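Local coordinates for branched-chain-amino-acid aminotransferase (Deinococcus radiodurans, PDB 3UZO), which probably catalyses the reversible transfer of an amino group between leucine, valine or isoleucine and 2-oxoglutarate, using pyridoxal 5'-phosphate as cofactor, at residues G65-H70 against G152-V157; P182-T187 against Y324-P329; A242-I247 against S297-C302. All coordinates share one frame; numbering follows the deposited sequence.

Overall arrangement
Interactions 2 and 3 are neighbours, with centres about 10 Å apart and both reaching the same mixed sheet. Interaction 1 lies about 39 Å from interaction 3, centre to centre, on the opposite side of the chain's centre. Interactions 1 and 3 are buried, while interaction 2 lies at the surface. Interaction 3 joins two antiparallel strands by paired backbone hydrogen bonds as far as a bulge at the end remote from the cofactor. In interaction 2 a loop closes on one end of strand 183-186 through a proline ring and one amide-carboxylate bond. In interaction 1 a helix start meets a hairpin loop through glycine backbones, Asn-154 and bridging water, next to a bound glutamate and the second subunit.

Interaction 1 (G65-H70 against G152-V157); sequences GSTALH and GDNIGV. With GLU (glutamic acid), chain F.
Asn-154 and Gly-65 meet mainly through their backbones. Because Gly-65 carries no side chain, its CA can come to 3.4 Å from Asn-154 O in a CA-H...O contact, with an angle of 142° at the hydrogen. The two carbonyls also come close: Gly-65 O and Asn-154 O are 3.3 Å apart, both acceptors, and no direct hydrogen bond joins the segments. With CG anti to its backbone N (chi1 175°), the Asn-154 side chain reaches over toward the helix start. Its CB lies 3.7 Å from Gly-65 O, and its CG lies 4.1 Å from the methyl CG2 of Thr-67, the two side chains passing at a slant. Thr-67 spends its hydroxyl elsewhere, on Gln-73 OE1, leaving the methyl to do the touching.

In fold terms, the short helix 67-70 packs against the loop that joins strands 141-151 and 162-172, neighbours in the antiparallel sheet. Gly-152 comes just after the first of these strands, with a positive phi of 92° that suits a glycine. Its carbonyl serves the helix through water 2, which donates to Gly-152 O at 2.8 Å and accepts from Thr-67 N at 2.9 Å. Water 1 accepts a weak bond from Gly-65 N and donates to Asp-153 OD2.

Farther along the loop, Ile-155 and Val-157 line a glutamate site together with Tyr-71, whose OH bonds both Ile-155 O and the ligand. Val-157 CG2 is 3.6 Å from the glutamate O. Val-157 also packs on Tyr-207 of the second subunit, a residue that binds pyridoxal phosphate, consistent with this loop bordering the neighbour's active site across the dimer interface.

Interaction 2 (P182-T187 against Y324-P329); sequences PTNFIT and YSESEP
Pro-182 presses its ring onto the backbone of residues 325-328, a loop shaped by an ST turn and ST motif at Ser-325. Ser-325 OG accepts from Ser-327 N at 3.0 Å and from Glu-328 N at 2.9 Å, so two amides and the Ser-327 hydroxyl gather on one oxygen. The loop backbone runs along the CG-CD edge of the proline ring: CG, in an endo pucker, sits 3.5 Å from Glu-326 O, while CD lies 3.5 Å from Ser-327 O. Residues 324-329 follow strand 319-322, lead into helix 331-344 and lie against the start of strand 183-186 in the mixed sheet.

Two residues on, Asn-184 makes the polar link. Its CG stands anti to the carbonyl carbon (chi1 -51°), and OD1 takes a weak hydrogen bond from Gly-313 N. Although the CA-CB bond of Glu-326 leads off from the strand, its extended chain carries the carboxylate back to the amide. Both side chains also touch Phe-320. They cross at about a right angle, with their flat ends 69° apart. Asn-184 ND2 donates to Glu-326 OE1 at 3.1 Å, coming in from above the carboxylate plane.

Interaction 3 (A242-I247 against S297-C302); sequences ANFFAI and SEAGAC. With PLP (pyridoxal-5'-phosphate), chain C.
The pyridoxal phosphate pocket is lined at this end by Ala-242, Asn-243 and Cys-302, where strand 243-248 begins and strand 296-302 ends. Ala-242 CA lies 3.4 Å from C6 of the cofactor ring, and Asn-243 ND2 is 3.7 Å from the same carbon. The Asn-243 amide is held by Lys-268 NZ at OD1 and by Leu-263 O at ND2. Asn-243 and Cys-302 form a hydrogen-bonded pair, their backbones bonded both ways.

The two strands run antiparallel in the mixed sheet, at 161° over these segments. Phe-245 pairs with Gly-300, and its N bonds Gly-300 O at 3.0 Å, nearly along the C=O axis. With CG between the backbone N and the carbonyl carbon (chi1 72°), the Phe-245 ring folds back over Gly-300, whose CA lies 4.2 Å from the ring centroid in a CH-pi contact. On the other face of the sheet, Phe-244 CZ rests 3.9 Å from Ala-299 CB. At the far end of the pairing lies a classic beta bulge: Ser-297 and Glu-298 both face Ile-247, whose O receives weak bonds from Ser-297 N and Glu-298 N. Glu-298 turns its carboxylate to Thr-333 OG1 and Val-332 N on helix 331-344.

Interaction 1 (G65-H70 against G152-V157)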
ATOM      1  N   GLY A  65       2.031 -15.490  -6.020  1.00 14.77           N
ATOM      2  CA  GLY A  65       0.775 -14.765  -5.947  1.00 15.69           C
ATOM      3  C   GLY A  65       0.431 -14.246  -4.559  1.00 16.10           C
ATOM      4  O   GLY A  65      -0.689 -13.776  -4.335  1.00 15.67           O
ATOM      5  N   SER A  66       1.385 -14.316  -3.628  1.00 11.96           N
ATOM      6  CA  SER A  66       1.153 -13.852  -2.256  1.00 11.65           C
ATOM      7  C   SER A  66       0.519 -12.460  -2.221  1.00 11.76           C
ATOM      8  O   SER A  66       0.927 -11.567  -2.964  1.00 11.69           O
ATOM      9  CB  SER A  66       2.472 -13.837  -1.468  1.00 15.45           C
ATOM     10  OG  SER A  66       2.973 -15.151  -1.265  1.00 13.87           O
ATOM     11  N   THR A  67      -0.485 -12.276  -1.361  1.00 10.09           N
ATOM     12  CA  THR A  67      -1.155 -10.985  -1.252  1.00 10.43           C
ATOM     13  C   THR A  67      -0.188  -9.906  -0.766  1.00  8.04           C
ATOM     14  O   THR A  67      -0.380  -8.723  -1.042  1.00 10.60           O
ATOM     15  CB  THR A  67      -2.338 -11.033  -0.260  1.00  7.63           C
ATOM     16  OG1 THR A  67      -1.845 -11.384   1.038  1.00  5.69           O
ATOM     17  CG2 THR A  67      -3.387 -12.055  -0.707  1.00  8.07           C
ATOM     18  N   ALA A  68       0.845 -10.313  -0.033  1.00  7.12           N
ATOM     19  CA  ALA A  68       1.832  -9.359   0.475  1.00  7.74           C
ATOM     20  C   ALA A  68       2.581  -8.694  -0.682  1.00  8.41           C
ATOM     21  O   ALA A  68       3.106  -7.587  -0.539  1.00  9.27           O
ATOM     22  CB  ALA A  68       2.827 -10.068   1.395  1.00 17.55           C
ATOM     23  N   LEU A  69       2.612  -9.364  -1.828  1.00  7.06           N
ATOM     24  CA  LEU A  69       3.320  -8.855  -3.005  1.00  8.64           C
ATOM     25  C   LEU A  69       2.449  -8.105  -4.001  1.00 11.19           C
ATOM     26  O   LEU A  69       2.924  -7.199  -4.696  1.00 13.28           O
ATOM     27  CB  LEU A  69       3.994 -10.010  -3.745  1.00 12.18           C
ATOM     28  CG  LEU A  69       5.079 -10.792  -3.006  1.00 14.00           C
ATOM     29  CD1 LEU A  69       5.466 -12.016  -3.823  1.00 17.04           C
ATOM     30  CD2 LEU A  69       6.279  -9.896  -2.750  1.00 12.79           C
ATOM     31  N   HIS A  70       1.182  -8.493  -4.076  1.00 10.62           N
ATOM     32  CA  HIS A  70       0.241  -7.900  -5.019  1.00 11.79           C
ATOM     33  C   HIS A  70      -0.780  -6.932  -4.422  1.00 10.83           C
ATOM     34  O   HIS A  70      -1.135  -5.945  -5.049  1.00 11.07           O
ATOM     35  CB  HIS A  70      -0.512  -9.024  -5.746  1.00 16.72           C
ATOM     36  CG  HIS A  70       0.377  -9.923  -6.548  1.00 18.25           C
ATOM     37  ND1 HIS A  70       0.500  -9.818  -7.917  1.00 19.06           N
ATOM     38  CD2 HIS A  70       1.232 -10.901  -6.167  1.00 18.56           C
ATOM     39  CE1 HIS A  70       1.396 -10.689  -8.345  1.00 19.57           C
ATOM     40  NE2 HIS A  70       1.856 -11.359  -7.302  1.00 19.02           N
ATOM     41  N   GLY A 152       1.061 -17.521   0.582  1.00 13.87           N
ATOM     42  CA  GLY A 152       0.313 -18.644   0.045  1.00 15.10           C
ATOM     43  C   GLY A 152      -0.257 -18.324  -1.326  1.00 15.56           C
ATOM     44  O   GLY A 152      -0.415 -17.154  -1.684  1.00 12.42           O
ATOM     45  N   ASP A 153      -0.576 -19.362  -2.095  1.00 17.39           N
ATOM     46  CA  ASP A 153      -1.125 -19.195  -3.436  1.00 18.54           C
ATOM     47  C   ASP A 153      -2.403 -18.360  -3.476  1.00 19.72           C
ATOM     48  O   ASP A 153      -3.301 -18.531  -2.652  1.00 18.23           O
ATOM     49  CB  ASP A 153      -1.375 -20.571  -4.062  1.00 21.98           C
ATOM     50  CG  ASP A 153      -0.083 -21.275  -4.449  1.00 23.19           C
ATOM     51  OD1 ASP A 153      -0.091 -22.515  -4.614  1.00 25.26           O
ATOM     52  OD2 ASP A 153       0.943 -20.582  -4.602  1.00 22.76           O
ATOM     53  N   ASN A 154      -2.483 -17.462  -4.456  1.00 15.59           N
ATOM     54  CA  ASN A 154      -3.645 -16.590  -4.596  1.00 17.77           C
ATOM     55  C   ASN A 154      -3.549 -15.735  -5.862  1.00 18.93           C
ATOM     56  O   ASN A 154      -2.461 -15.558  -6.411  1.00 18.82           O
ATOM     57  CB  ASN A 154      -3.736 -15.690  -3.359  1.00 18.79           C
ATOM     58  CG  ASN A 154      -4.842 -14.664  -3.456  1.00 19.98           C
ATOM     59  OD1 ASN A 154      -4.709 -13.646  -4.144  1.00 21.46           O
ATOM     60  ND2 ASN A 154      -5.944 -14.925  -2.770  1.00 18.85           N
ATOM     61  N   ILE A 155      -4.685 -15.221  -6.332  1.00 31.19           N
ATOM     62  CA  ILE A 155      -4.700 -14.358  -7.510  1.00 33.30           C
ATOM     63  C   ILE A 155      -5.725 -13.238  -7.393  1.00 33.94           C
ATOM     64  O   ILE A 155      -5.520 -12.147  -7.918  1.00 36.57           O
ATOM     65  CB  ILE A 155      -5.002 -15.128  -8.817  1.00 42.28           C
ATOM     66  CG1 ILE A 155      -6.357 -15.828  -8.713  1.00 44.19           C
ATOM     67  CG2 ILE A 155      -3.889 -16.103  -9.112  1.00 42.74           C
ATOM     68  CD1 ILE A 155      -6.856 -16.384 -10.030  1.00 46.64           C
ATOM     69  N   GLY A 156      -6.835 -13.498  -6.717  1.00 26.98           N
ATOM     70  CA  GLY A 156      -7.843 -12.461  -6.579  1.00 26.78           C
ATOM     71  C   GLY A 156      -7.650 -11.617  -5.335  1.00 26.44           C
ATOM     72  O   GLY A 156      -7.024 -12.060  -4.371  1.00 24.66           O
ATOM     73  N   VAL A 157      -8.180 -10.397  -5.355  1.00 29.24           N
ATOM     74  CA  VAL A 157      -8.073  -9.505  -4.209  1.00 29.03           C
ATOM     75  C   VAL A 157      -8.843 -10.116  -3.046  1.00 29.21           C
ATOM     76  O   VAL A 157     -10.058 -10.260  -3.108  1.00 28.83           O
ATOM     77  CB  VAL A 157      -8.674  -8.118  -4.510  1.00 35.80           C
ATOM     78  CG1 VAL A 157      -8.625  -7.247  -3.264  1.00 33.52           C
ATOM     79  CG2 VAL A 157      -7.917  -7.459  -5.644  1.00 36.27           C
TER
HETATM   80  N   GLU F 500      -6.283  -6.458 -10.347  1.00 42.66           N
HETATM   81  CA  GLU F 500      -7.594  -7.158 -10.289  1.00 42.66           C
HETATM   82  C   GLU F 500      -7.510  -8.358  -9.374  1.00 42.66           C
HETATM   83  O   GLU F 500      -8.572  -8.825  -8.922  1.00 42.66           O
HETATM   84  CB  GLU F 500      -8.011  -7.621 -11.679  1.00 80.54           C
HETATM   85  CG  GLU F 500      -8.665  -6.547 -12.514  1.00 80.54           C
HETATM   86  CD  GLU F 500      -9.263  -7.096 -13.789  1.00 80.54           C
HETATM   87  OE1 GLU F 500      -9.875  -8.185 -13.730  1.00 80.54           O
HETATM   88  OE2 GLU F 500      -9.123  -6.433 -14.837  1.00 80.54           O
HETATM   89  OXT GLU F 500      -6.375  -8.816  -9.139  1.00 80.54           O
HETATM   90  O   HOH W   1       0.715 -17.985  -6.113  1.00 19.84           O
HETATM   91  O   HOH W   2      -1.420 -14.845  -0.467  1.00 20.13           O

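Interaction 2 (P182-T187 against Y324-P329)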
ATOM      1  N   PRO A 182      18.937  20.133  14.036  1.00 21.03           N
ATOM      2  CA  PRO A 182      17.719  20.376  13.270  1.00 19.40           C
ATOM      3  C   PRO A 182      17.867  20.197  11.767  1.00 17.86           C
ATOM      4  O   PRO A 182      18.953  20.373  11.209  1.00 16.61           O
ATOM      5  CB  PRO A 182      17.353  21.813  13.649  1.00 31.25           C
ATOM      6  CG  PRO A 182      18.677  22.433  13.941  1.00 31.33           C
ATOM      7  CD  PRO A 182      19.374  21.361  14.726  1.00 32.66           C
ATOM      8  N   THR A 183      16.768  19.815  11.125  1.00 18.67           N
ATOM      9  CA  THR A 183      16.730  19.644   9.681  1.00 17.38           C
ATOM     10  C   THR A 183      15.448  20.301   9.202  1.00 14.81           C
ATOM     11  O   THR A 183      14.546  20.571  10.006  1.00 13.78           O
ATOM     12  CB  THR A 183      16.727  18.156   9.264  1.00 33.19           C
ATOM     13  OG1 THR A 183      15.671  17.467   9.942  1.00 33.62           O
ATOM     14  CG2 THR A 183      18.056  17.511   9.596  1.00 33.49           C
ATOM     15  N   ASN A 184      15.360  20.555   7.903  1.00 15.69           N
ATOM     16  CA  ASN A 184      14.190  21.213   7.347  1.00 14.25           C
ATOM     17  C   ASN A 184      13.249  20.263   6.623  1.00 14.93           C
ATOM     18  O   ASN A 184      13.658  19.220   6.106  1.00 14.85           O
ATOM     19  CB  ASN A 184      14.629  22.341   6.408  1.00 16.17           C
ATOM     20  CG  ASN A 184      15.639  23.274   7.060  1.00 15.55           C
ATOM     21  OD1 ASN A 184      15.511  23.617   8.237  1.00 15.68           O
ATOM     22  ND2 ASN A 184      16.643  23.696   6.294  1.00 15.27           N
ATOM     23  N   PHE A 185      11.976  20.632   6.606  1.00 14.24           N
ATOM     24  CA  PHE A 185      10.950  19.836   5.957  1.00 14.10           C
ATOM     25  C   PHE A 185      10.162  20.741   5.011  1.00 14.19           C
ATOM     26  O   PHE A 185      10.174  21.968   5.161  1.00 13.61           O
ATOM     27  CB  PHE A 185      10.031  19.208   7.015  1.00 18.38           C
ATOM     28  CG  PHE A 185      10.724  18.203   7.903  1.00 16.44           C
ATOM     29  CD1 PHE A 185      11.658  18.612   8.851  1.00 19.52           C
ATOM     30  CD2 PHE A 185      10.463  16.843   7.768  1.00 19.29           C
ATOM     31  CE1 PHE A 185      12.328  17.680   9.653  1.00 19.55           C
ATOM     32  CE2 PHE A 185      11.125  15.900   8.566  1.00 18.70           C
ATOM     33  CZ  PHE A 185      12.059  16.321   9.509  1.00 17.88           C
ATOM     34  N   ILE A 186       9.481  20.136   4.044  1.00 18.46           N
ATOM     35  CA  ILE A 186       8.723  20.894   3.062  1.00 18.01           C
ATOM     36  C   ILE A 186       7.327  20.318   2.809  1.00 21.76           C
ATOM     37  O   ILE A 186       7.129  19.100   2.825  1.00 22.28           O
ATOM     38  CB  ILE A 186       9.515  20.954   1.729  1.00 13.45           C
ATOM     39  CG1 ILE A 186       8.769  21.789   0.697  1.00 11.71           C
ATOM     40  CG2 ILE A 186       9.780  19.534   1.218  1.00 10.83           C
ATOM     41  CD1 ILE A 186       9.615  22.106  -0.559  1.00 14.27           C
ATOM     42  N   THR A 187       6.363  21.208   2.589  1.00 21.26           N
ATOM     43  CA  THR A 187       4.985  20.818   2.322  1.00 24.16           C
ATOM     44  C   THR A 187       4.914  20.161   0.952  1.00 22.59           C
ATOM     45  O   THR A 187       5.810  20.344   0.125  1.00 23.93           O
ATOM     46  CB  THR A 187       4.049  22.052   2.331  1.00 48.20           C
ATOM     47  OG1 THR A 187       4.032  22.631   3.640  1.00 54.23           O
ATOM     48  CG2 THR A 187       2.634  21.660   1.942  1.00 53.10           C
ATOM     49  N   TYR A 324      12.779  28.372  15.679  1.00 18.95           N
ATOM     50  CA  TYR A 324      13.800  28.729  16.647  1.00 17.83           C
ATOM     51  C   TYR A 324      15.165  28.966  16.014  1.00 18.71           C
ATOM     52  O   TYR A 324      15.697  30.079  16.036  1.00 17.06           O
ATOM     53  CB  TYR A 324      13.916  27.603  17.674  1.00 18.84           C
ATOM     54  CG  TYR A 324      14.872  27.882  18.804  1.00 15.68           C
ATOM     55  CD1 TYR A 324      14.505  28.714  19.859  1.00 17.05           C
ATOM     56  CD2 TYR A 324      16.143  27.316  18.819  1.00 14.83           C
ATOM     57  CE1 TYR A 324      15.374  28.976  20.902  1.00 18.54           C
ATOM     58  CE2 TYR A 324      17.025  27.572  19.861  1.00 18.02           C
ATOM     59  CZ  TYR A 324      16.633  28.403  20.900  1.00 17.37           C
ATOM     60  OH  TYR A 324      17.497  28.660  21.940  1.00 22.57           O
ATOM     61  N   SER A 325      15.734  27.905  15.458  1.00 15.65           N
ATOM     62  CA  SER A 325      17.052  27.988  14.851  1.00 17.44           C
ATOM     63  C   SER A 325      17.225  26.892  13.823  1.00 16.91           C
ATOM     64  O   SER A 325      16.664  25.806  13.952  1.00 13.46           O
ATOM     65  CB  SER A 325      18.130  27.855  15.933  1.00 23.48           C
ATOM     66  OG  SER A 325      19.425  27.740  15.371  1.00 25.88           O
ATOM     67  N   GLU A 326      18.022  27.182  12.806  1.00 18.73           N
ATOM     68  CA  GLU A 326      18.276  26.225  11.749  1.00 21.52           C
ATOM     69  C   GLU A 326      19.528  25.420  12.093  1.00 23.13           C
ATOM     70  O   GLU A 326      19.909  24.515  11.352  1.00 24.59           O
ATOM     71  CB  GLU A 326      18.449  26.976  10.425  1.00 34.41           C
ATOM     72  CG  GLU A 326      18.306  26.131   9.183  1.00 37.45           C
ATOM     73  CD  GLU A 326      18.017  26.962   7.940  1.00 38.85           C
ATOM     74  OE1 GLU A 326      18.011  26.388   6.830  1.00 40.01           O
ATOM     75  OE2 GLU A 326      17.786  28.186   8.071  1.00 38.31           O
ATOM     76  N   SER A 327      20.145  25.735  13.232  1.00 21.81           N
ATOM     77  CA  SER A 327      21.366  25.054  13.663  1.00 22.21           C
ATOM     78  C   SER A 327      21.334  24.518  15.093  1.00 22.23           C
ATOM     79  O   SER A 327      22.049  23.573  15.419  1.00 20.81           O
ATOM     80  CB  SER A 327      22.567  25.997  13.521  1.00 22.05           C
ATOM     81  OG  SER A 327      22.495  27.067  14.447  1.00 19.76           O
ATOM     82  N   GLU A 328      20.513  25.120  15.946  1.00 18.35           N
ATOM     83  CA  GLU A 328      20.419  24.691  17.335  1.00 19.51           C
ATOM     84  C   GLU A 328      18.991  24.302  17.680  1.00 18.20           C
ATOM     85  O   GLU A 328      18.045  24.884  17.164  1.00 16.13           O
ATOM     86  CB  GLU A 328      20.854  25.823  18.267  1.00 39.79           C
ATOM     87  CG  GLU A 328      22.289  26.273  18.099  1.00 44.38           C
ATOM     88  CD  GLU A 328      23.280  25.184  18.448  1.00 46.20           C
ATOM     89  OE1 GLU A 328      23.172  24.615  19.554  1.00 46.20           O
ATOM     90  OE2 GLU A 328      24.169  24.903  17.617  1.00 50.31           O
ATOM     91  N   PRO A 329      18.821  23.318  18.574  1.00 21.93           N
ATOM     92  CA  PRO A 329      17.493  22.859  18.994  1.00 20.87           C
ATOM     93  C   PRO A 329      16.931  23.824  20.033  1.00 19.88           C
ATOM     94  O   PRO A 329      17.690  24.473  20.757  1.00 17.05           O
ATOM     95  CB  PRO A 329      17.766  21.491  19.625  1.00 30.83           C
ATOM     96  CG  PRO A 329      19.193  21.170  19.250  1.00 31.56           C
ATOM     97  CD  PRO A 329      19.870  22.484  19.174  1.00 30.79           C
TER

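Interaction 3 (A242-I247 against S297-C302)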
ATOM      1  N   ALA A 242       7.670  10.169  10.874  1.00 16.45           N
ATOM      2  CA  ALA A 242       7.614  10.719  12.228  1.00 15.89           C
ATOM      3  C   ALA A 242       6.383  11.601  12.444  1.00 14.89           C
ATOM      4  O   ALA A 242       5.853  12.186  11.494  1.00 14.00           O
ATOM      5  CB  ALA A 242       8.870  11.529  12.511  1.00 12.35           C
ATOM      6  N   ASN A 243       5.922  11.672  13.691  1.00 11.02           N
ATOM      7  CA  ASN A 243       4.789  12.528  14.040  1.00 11.08           C
ATOM      8  C   ASN A 243       5.411  13.919  14.186  1.00 10.52           C
ATOM      9  O   ASN A 243       6.635  14.063  14.169  1.00 10.25           O
ATOM     10  CB  ASN A 243       4.158  12.114  15.387  1.00 13.19           C
ATOM     11  CG  ASN A 243       2.922  11.222  15.231  1.00 14.02           C
ATOM     12  OD1 ASN A 243       2.190  10.988  16.204  1.00 13.17           O
ATOM     13  ND2 ASN A 243       2.688  10.720  14.025  1.00 13.26           N
ATOM     14  N   PHE A 244       4.567  14.933  14.340  1.00  9.28           N
ATOM     15  CA  PHE A 244       5.018  16.312  14.482  1.00  9.11           C
ATOM     16  C   PHE A 244       4.547  16.875  15.811  1.00  8.74           C
ATOM     17  O   PHE A 244       3.468  16.534  16.278  1.00  8.08           O
ATOM     18  CB  PHE A 244       4.415  17.157  13.352  1.00 12.86           C
ATOM     19  CG  PHE A 244       4.652  18.640  13.488  1.00 14.61           C
ATOM     20  CD1 PHE A 244       5.734  19.250  12.855  1.00 14.51           C
ATOM     21  CD2 PHE A 244       3.775  19.434  14.218  1.00 12.51           C
ATOM     22  CE1 PHE A 244       5.934  20.643  12.944  1.00 16.33           C
ATOM     23  CE2 PHE A 244       3.963  20.825  14.317  1.00 15.82           C
ATOM     24  CZ  PHE A 244       5.043  21.429  13.677  1.00  9.99           C
ATOM     25  N   PHE A 245       5.363  17.713  16.432  1.00 10.56           N
ATOM     26  CA  PHE A 245       4.957  18.369  17.667  1.00 10.72           C
ATOM     27  C   PHE A 245       5.534  19.777  17.650  1.00 11.03           C
ATOM     28  O   PHE A 245       6.487  20.052  16.919  1.00  9.79           O
ATOM     29  CB  PHE A 245       5.420  17.607  18.921  1.00 11.14           C
ATOM     30  CG  PHE A 245       6.893  17.689  19.197  1.00 12.06           C
ATOM     31  CD1 PHE A 245       7.773  16.764  18.643  1.00 15.27           C
ATOM     32  CD2 PHE A 245       7.401  18.672  20.045  1.00 11.62           C
ATOM     33  CE1 PHE A 245       9.140  16.809  18.931  1.00 12.58           C
ATOM     34  CE2 PHE A 245       8.755  18.731  20.337  1.00 15.53           C
ATOM     35  CZ  PHE A 245       9.632  17.792  19.777  1.00 15.15           C
ATOM     36  N   ALA A 246       4.938  20.677  18.424  1.00 10.66           N
ATOM     37  CA  ALA A 246       5.428  22.046  18.496  1.00 10.63           C
ATOM     38  C   ALA A 246       5.238  22.575  19.906  1.00 11.54           C
ATOM     39  O   ALA A 246       4.395  22.086  20.659  1.00 11.51           O
ATOM     40  CB  ALA A 246       4.690  22.941  17.487  1.00 11.21           C
ATOM     41  N   ILE A 247       6.048  23.564  20.263  1.00  9.51           N
ATOM     42  CA  ILE A 247       5.977  24.182  21.579  1.00 12.25           C
ATOM     43  C   ILE A 247       5.530  25.637  21.367  1.00 12.48           C
ATOM     44  O   ILE A 247       6.085  26.343  20.527  1.00 13.53           O
ATOM     45  CB  ILE A 247       7.357  24.159  22.285  1.00 15.86           C
ATOM     46  CG1 ILE A 247       7.796  22.715  22.572  1.00 17.13           C
ATOM     47  CG2 ILE A 247       7.275  24.892  23.608  1.00 15.28           C
ATOM     48  CD1 ILE A 247       7.969  21.865  21.355  1.00 21.98           C
ATOM     49  N   SER A 297       7.251  28.527  19.288  1.00 13.47           N
ATOM     50  CA  SER A 297       8.657  28.879  19.433  1.00 14.10           C
ATOM     51  C   SER A 297       9.609  27.765  18.984  1.00 15.56           C
ATOM     52  O   SER A 297      10.781  28.027  18.720  1.00 14.26           O
ATOM     53  CB  SER A 297       8.958  29.240  20.890  1.00 17.25           C
ATOM     54  OG  SER A 297       8.738  28.125  21.734  1.00 14.72           O
ATOM     55  N   GLU A 298       9.113  26.527  18.917  1.00 14.34           N
ATOM     56  CA  GLU A 298       9.931  25.384  18.488  1.00 14.76           C
ATOM     57  C   GLU A 298       9.052  24.303  17.873  1.00 14.50           C
ATOM     58  O   GLU A 298       7.843  24.230  18.146  1.00 14.29           O
ATOM     59  CB  GLU A 298      10.674  24.718  19.660  1.00 17.12           C
ATOM     60  CG  GLU A 298      11.134  25.597  20.800  1.00 15.88           C
ATOM     61  CD  GLU A 298      11.720  24.768  21.940  1.00 19.46           C
ATOM     62  OE1 GLU A 298      11.845  25.289  23.070  1.00 15.39           O
ATOM     63  OE2 GLU A 298      12.060  23.587  21.700  1.00 19.36           O
ATOM     64  N   ALA A 299       9.670  23.451  17.064  1.00 13.99           N
ATOM     65  CA  ALA A 299       8.965  22.342  16.429  1.00 15.02           C
ATOM     66  C   ALA A 299       9.942  21.186  16.219  1.00 14.22           C
ATOM     67  O   ALA A 299      11.146  21.393  16.080  1.00 13.67           O
ATOM     68  CB  ALA A 299       8.372  22.775  15.090  1.00 12.11           C
ATOM     69  N   GLY A 300       9.410  19.972  16.197  1.00 12.33           N
ATOM     70  CA  GLY A 300      10.247  18.805  15.997  1.00 13.77           C
ATOM     71  C   GLY A 300       9.440  17.636  15.472  1.00 13.07           C
ATOM     72  O   GLY A 300       8.206  17.668  15.475  1.00 13.90           O
ATOM     73  N   ALA A 301      10.147  16.618  14.996  1.00 11.18           N
ATOM     74  CA  ALA A 301       9.525  15.406  14.484  1.00 12.79           C
ATOM     75  C   ALA A 301       9.969  14.309  15.452  1.00 13.73           C
ATOM     76  O   ALA A 301      11.119  14.314  15.888  1.00 15.72           O
ATOM     77  CB  ALA A 301      10.030  15.108  13.074  1.00 10.72           C
ATOM     78  N   CYS A 302       9.068  13.396  15.813  1.00 10.32           N
ATOM     79  CA  CYS A 302       9.437  12.330  16.746  1.00  9.05           C
ATOM     80  C   CYS A 302       9.082  10.943  16.244  1.00 10.16           C
ATOM     81  O   CYS A 302       8.107  10.763  15.502  1.00  8.82           O
ATOM     82  CB  CYS A 302       8.776  12.559  18.107  1.00 16.18           C
ATOM     83  SG  CYS A 302       6.959  12.568  18.062  1.00 13.10           S
TER
HETATM   84  N1  PLP C 371       4.818   8.382  11.566  1.00 16.36           N
HETATM   85  C2  PLP C 371       5.158   7.424  10.607  1.00 18.91           C
HETATM   86  C2A PLP C 371       4.609   7.591   9.188  1.00 19.00           C
HETATM   87  C3  PLP C 371       6.005   6.331  11.013  1.00 18.78           C
HETATM   88  O3  PLP C 371       6.359   5.390  10.121  1.00 21.30           O
HETATM   89  C4  PLP C 371       6.474   6.243  12.383  1.00 18.10           C
HETATM   90  C4A PLP C 371       7.386   5.009  12.778  1.00 20.36           C
HETATM   91  C5  PLP C 371       6.073   7.298  13.334  1.00 16.87           C
HETATM   92  C6  PLP C 371       5.255   8.344  12.906  1.00 16.61           C
HETATM   93  C5A PLP C 371       6.474   7.349  14.757  1.00 16.43           C
HETATM   94  O4P PLP C 371       5.963   6.294  15.527  1.00 15.57           O
HETATM   95  P   PLP C 371       6.857   5.596  16.641  1.00 15.74           P
HETATM   96  O1P PLP C 371       8.089   4.976  16.073  1.00 14.38           O
HETATM   97  O2P PLP C 371       5.876   4.553  17.230  1.00 15.03           O
HETATM   98  O3P PLP C 371       7.064   6.642  17.698  1.00 13.87           O